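Glutathione transferase lambda1 (Populus trichocarpa, PDB 4PQH) probably transfers glutathione to electrophilic substrates and carries out glutathione-dependent thiol transfer, as a monomeric plant enzyme of the Lambda class with a GST fold. Local coordinates at residues A[37-42]-A[78-83]. Numbering follows the deposited sequence.
Sequences PYAQRV and KVPSLE. With GSH (glutathione), chain C.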
loop_
_atom_site.group_PDB
_atom_site.type_symbol
_atom_site.label_atom_id
_atom_site.label_comp_id
_atom_site.label_asym_id
_atom_site.label_seq_id
_atom_site.Cartn_x
_atom_site.Cartn_y
_atom_site.Cartn_z
ATOM N N PRO A 37 -5.068 -4.589 -0.788
ATOM C CA PRO A 37 -4.185 -3.484 -1.204
ATOM C C PRO A 37 -3.764 -2.553 -0.059
ATOM O O PRO A 37 -2.664 -1.999 -0.100
ATOM C CB PRO A 37 -5.031 -2.716 -2.229
ATOM C CG PRO A 37 -6.465 -3.035 -1.853
ATOM C CD PRO A 37 -6.441 -4.447 -1.317
ATOM N N TYR A 38 -4.615 -2.372 0.943
ATOM C CA TYR A 38 -4.243 -1.551 2.090
ATOM C C TYR A 38 -3.075 -2.179 2.835
ATOM O O TYR A 38 -2.121 -1.492 3.226
ATOM C CB TYR A 38 -5.444 -1.383 3.024
ATOM C CG TYR A 38 -6.586 -0.661 2.367
ATOM C CD1 TYR A 38 -6.573 0.720 2.229
ATOM C CD2 TYR A 38 -7.678 -1.360 1.870
ATOM C CE1 TYR A 38 -7.619 1.381 1.618
ATOM C CE2 TYR A 38 -8.717 -0.710 1.262
ATOM C CZ TYR A 38 -8.691 0.654 1.139
ATOM O OH TYR A 38 -9.742 1.290 0.529
ATOM N N ALA A 39 -3.137 -3.495 3.009
ATOM C CA ALA A 39 -2.058 -4.227 3.662
ATOM C C ALA A 39 -0.794 -4.219 2.801
ATOM O O ALA A 39 0.327 -4.137 3.319
ATOM C CB ALA A 39 -2.497 -5.657 3.977
ATOM N N GLN A 40 -0.973 -4.291 1.485
ATOM C CA GLN A 40 0.164 -4.264 0.577
ATOM C C GLN A 40 0.967 -2.979 0.731
ATOM O O GLN A 40 2.190 -3.013 0.636
ATOM C CB GLN A 40 -0.295 -4.430 -0.870
ATOM C CG GLN A 40 0.837 -4.776 -1.827
ATOM C CD GLN A 40 0.395 -4.761 -3.277
ATOM O OE1 GLN A 40 -0.786 -4.538 -3.574
ATOM N NE2 GLN A 40 1.330 -5.010 -4.189
ATOM N N ARG A 41 0.303 -1.850 0.976
ATOM C CA ARG A 41 1.018 -0.594 1.249
ATOM C C ARG A 41 2.070 -0.779 2.322
ATOM O O ARG A 41 3.206 -0.313 2.192
ATOM C CB ARG A 41 0.045 0.471 1.753
ATOM C CG ARG A 41 -0.884 1.058 0.707
ATOM C CD ARG A 41 -1.800 2.088 1.363
ATOM N NE ARG A 41 -2.525 2.916 0.398
ATOM C CZ ARG A 41 -3.666 3.551 0.653
ATOM N NH1 ARG A 41 -4.246 3.441 1.843
ATOM N NH2 ARG A 41 -4.222 4.298 -0.288
ATOM N N VAL A 42 1.691 -1.466 3.386
ATOM C CA VAL A 42 2.554 -1.594 4.551
ATOM C C VAL A 42 3.634 -2.644 4.307
ATOM O O VAL A 42 4.789 -2.484 4.708
ATOM C CB VAL A 42 1.726 -1.928 5.821
ATOM C CG1 VAL A 42 2.582 -1.763 7.057
ATOM C CG2 VAL A 42 0.515 -0.996 5.920
ATOM N N LYS A 78 -9.829 -5.665 11.002
ATOM C CA LYS A 78 -9.433 -5.403 9.625
ATOM C C LYS A 78 -7.928 -5.557 9.498
ATOM O O LYS A 78 -7.218 -5.515 10.505
ATOM C CB LYS A 78 -9.844 -3.992 9.198
ATOM C CG LYS A 78 -11.351 -3.765 9.173
ATOM C CD LYS A 78 -11.705 -2.380 8.656
ATOM C CE LYS A 78 -13.214 -2.196 8.561
ATOM N NZ LYS A 78 -13.577 -0.815 8.134
ATOM N N VAL A 79 -7.456 -5.764 8.269
ATOM C CA VAL A 79 -6.020 -5.719 7.976
ATOM C C VAL A 79 -5.731 -4.497 7.116
ATOM O O VAL A 79 -6.582 -4.076 6.343
ATOM C CB VAL A 79 -5.521 -7.000 7.257
ATOM C CG1 VAL A 79 -5.574 -8.194 8.200
ATOM C CG2 VAL A 79 -6.320 -7.265 5.980
ATOM N N PRO A 80 -4.523 -3.916 7.234
ATOM C CA PRO A 80 -3.398 -4.335 8.076
ATOM C C PRO A 80 -3.472 -3.820 9.503
ATOM O O PRO A 80 -4.141 -2.830 9.794
ATOM C CB PRO A 80 -2.199 -3.678 7.390
ATOM C CG PRO A 80 -2.772 -2.418 6.829
ATOM C CD PRO A 80 -4.160 -2.787 6.359
ATOM N N SER A 81 -2.756 -4.505 10.381
ATOM C CA SER A 81 -2.435 -3.970 11.691
ATOM C C SER A 81 -0.987 -4.340 12.004
ATOM O O SER A 81 -0.461 -5.333 11.485
ATOM C CB SER A 81 -3.399 -4.479 12.764
ATOM O OG SER A 81 -3.238 -5.863 13.010
ATOM N N LEU A 82 -0.352 -3.529 12.841
ATOM C CA LEU A 82 1.049 -3.712 13.180
ATOM C C LEU A 82 1.180 -3.844 14.683
ATOM O O LEU A 82 0.758 -2.957 15.428
ATOM C CB LEU A 82 1.879 -2.523 12.698
ATOM C CG LEU A 82 3.380 -2.603 12.992
ATOM C CD1 LEU A 82 4.036 -3.694 12.152
ATOM C CD2 LEU A 82 4.044 -1.256 12.764
ATOM N N GLU A 83 1.752 -4.968 15.109
ATOM C CA GLU A 83 2.067 -5.230 16.502
ATOM C C GLU A 83 3.530 -4.876 16.705
ATOM O O GLU A 83 4.420 -5.498 16.116
ATOM C CB GLU A 83 1.840 -6.710 16.797
ATOM C CG GLU A 83 2.232 -7.161 18.183
ATOM C CD GLU A 83 2.229 -8.673 18.307
ATOM O OE1 GLU A 83 1.643 -9.334 17.425
ATOM O OE2 GLU A 83 2.817 -9.201 19.273
HETATM N N1 GSH C . -8.841 2.251 6.251
HETATM C CA1 GSH C . -8.236 0.941 6.399
HETATM C C1 GSH C . -6.779 1.093 6.073
HETATM O O11 GSH C . -6.417 2.051 5.356
HETATM O O12 GSH C . -5.944 0.289 6.528
HETATM C CB1 GSH C . -8.903 -0.067 5.459
HETATM C CG1 GSH C . -8.505 -1.514 5.749
HETATM C CD1 GSH C . -9.418 -2.457 4.995
HETATM O OE1 GSH C . -10.598 -1.951 4.415
HETATM N N2 GSH C . -9.079 -3.745 4.906
HETATM C CA2 GSH C . -10.071 -4.691 4.406
HETATM C C2 GSH C . -10.507 -5.644 5.474
HETATM O O2 GSH C . -9.629 -5.993 6.510
HETATM C CB2 GSH C . -9.533 -5.519 3.250
HETATM S SG2 GSH C . -9.393 -4.618 1.684
HETATM N N3 GSH C . -11.736 -6.148 5.397
HETATM C CA3 GSH C . -12.160 -7.135 6.371
HETATM C C3 GSH C . -13.420 -6.712 7.084
HETATM O O31 GSH C . -13.992 -7.497 7.870
HETATM O O32 GSH C . -13.900 -5.570 6.908
#
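Ala39, in the first turn of helix 37-48, and Pro80, in the loop just before strand 81-84, bring the two backbones to within 4.6 Å between their CA atoms. A cis peptide bond precedes Pro80, as in the cis-proline loop of the thioredoxin fold, and the Pro80 ring faces the helix. The compact, rigid pyrrolidine ring suits this place: CD lies 3.6 Å from Ala39 N, CB meets the small methyl of Ala39, and CG lies 3.7 Å from Val42 CG2. Ala39 lets the backbones come this close, whereas branched Val42, one turn on, reaches the ring with CG2, set anti to its own carbonyl carbon.

Tyr38 touches Pro80 CD with CB, but its ring turns off to the ligand. Glutathione CB1 sits 3.9 Å above the centre of one ring face, and the sulfur SG2 lies at the ring edge, in plane. The backbone of Val79 binds the tripeptide in the manner of a beta ladder: Val79 N donates to glutathione O2 (2.8 Å), and glutathione N2 donates to Val79 O (2.9 Å, 154°).

No hydrogen bond joins the two segments directly; Arg65, Glu91 and Ser92 add hydrogen bonds to glutathione. The apolar contacts of Pro80 set the loop against the helix, leaving Val79 N and O to pair with the tripeptide, whose sulfur lies near Cys36, its covalent attachment site.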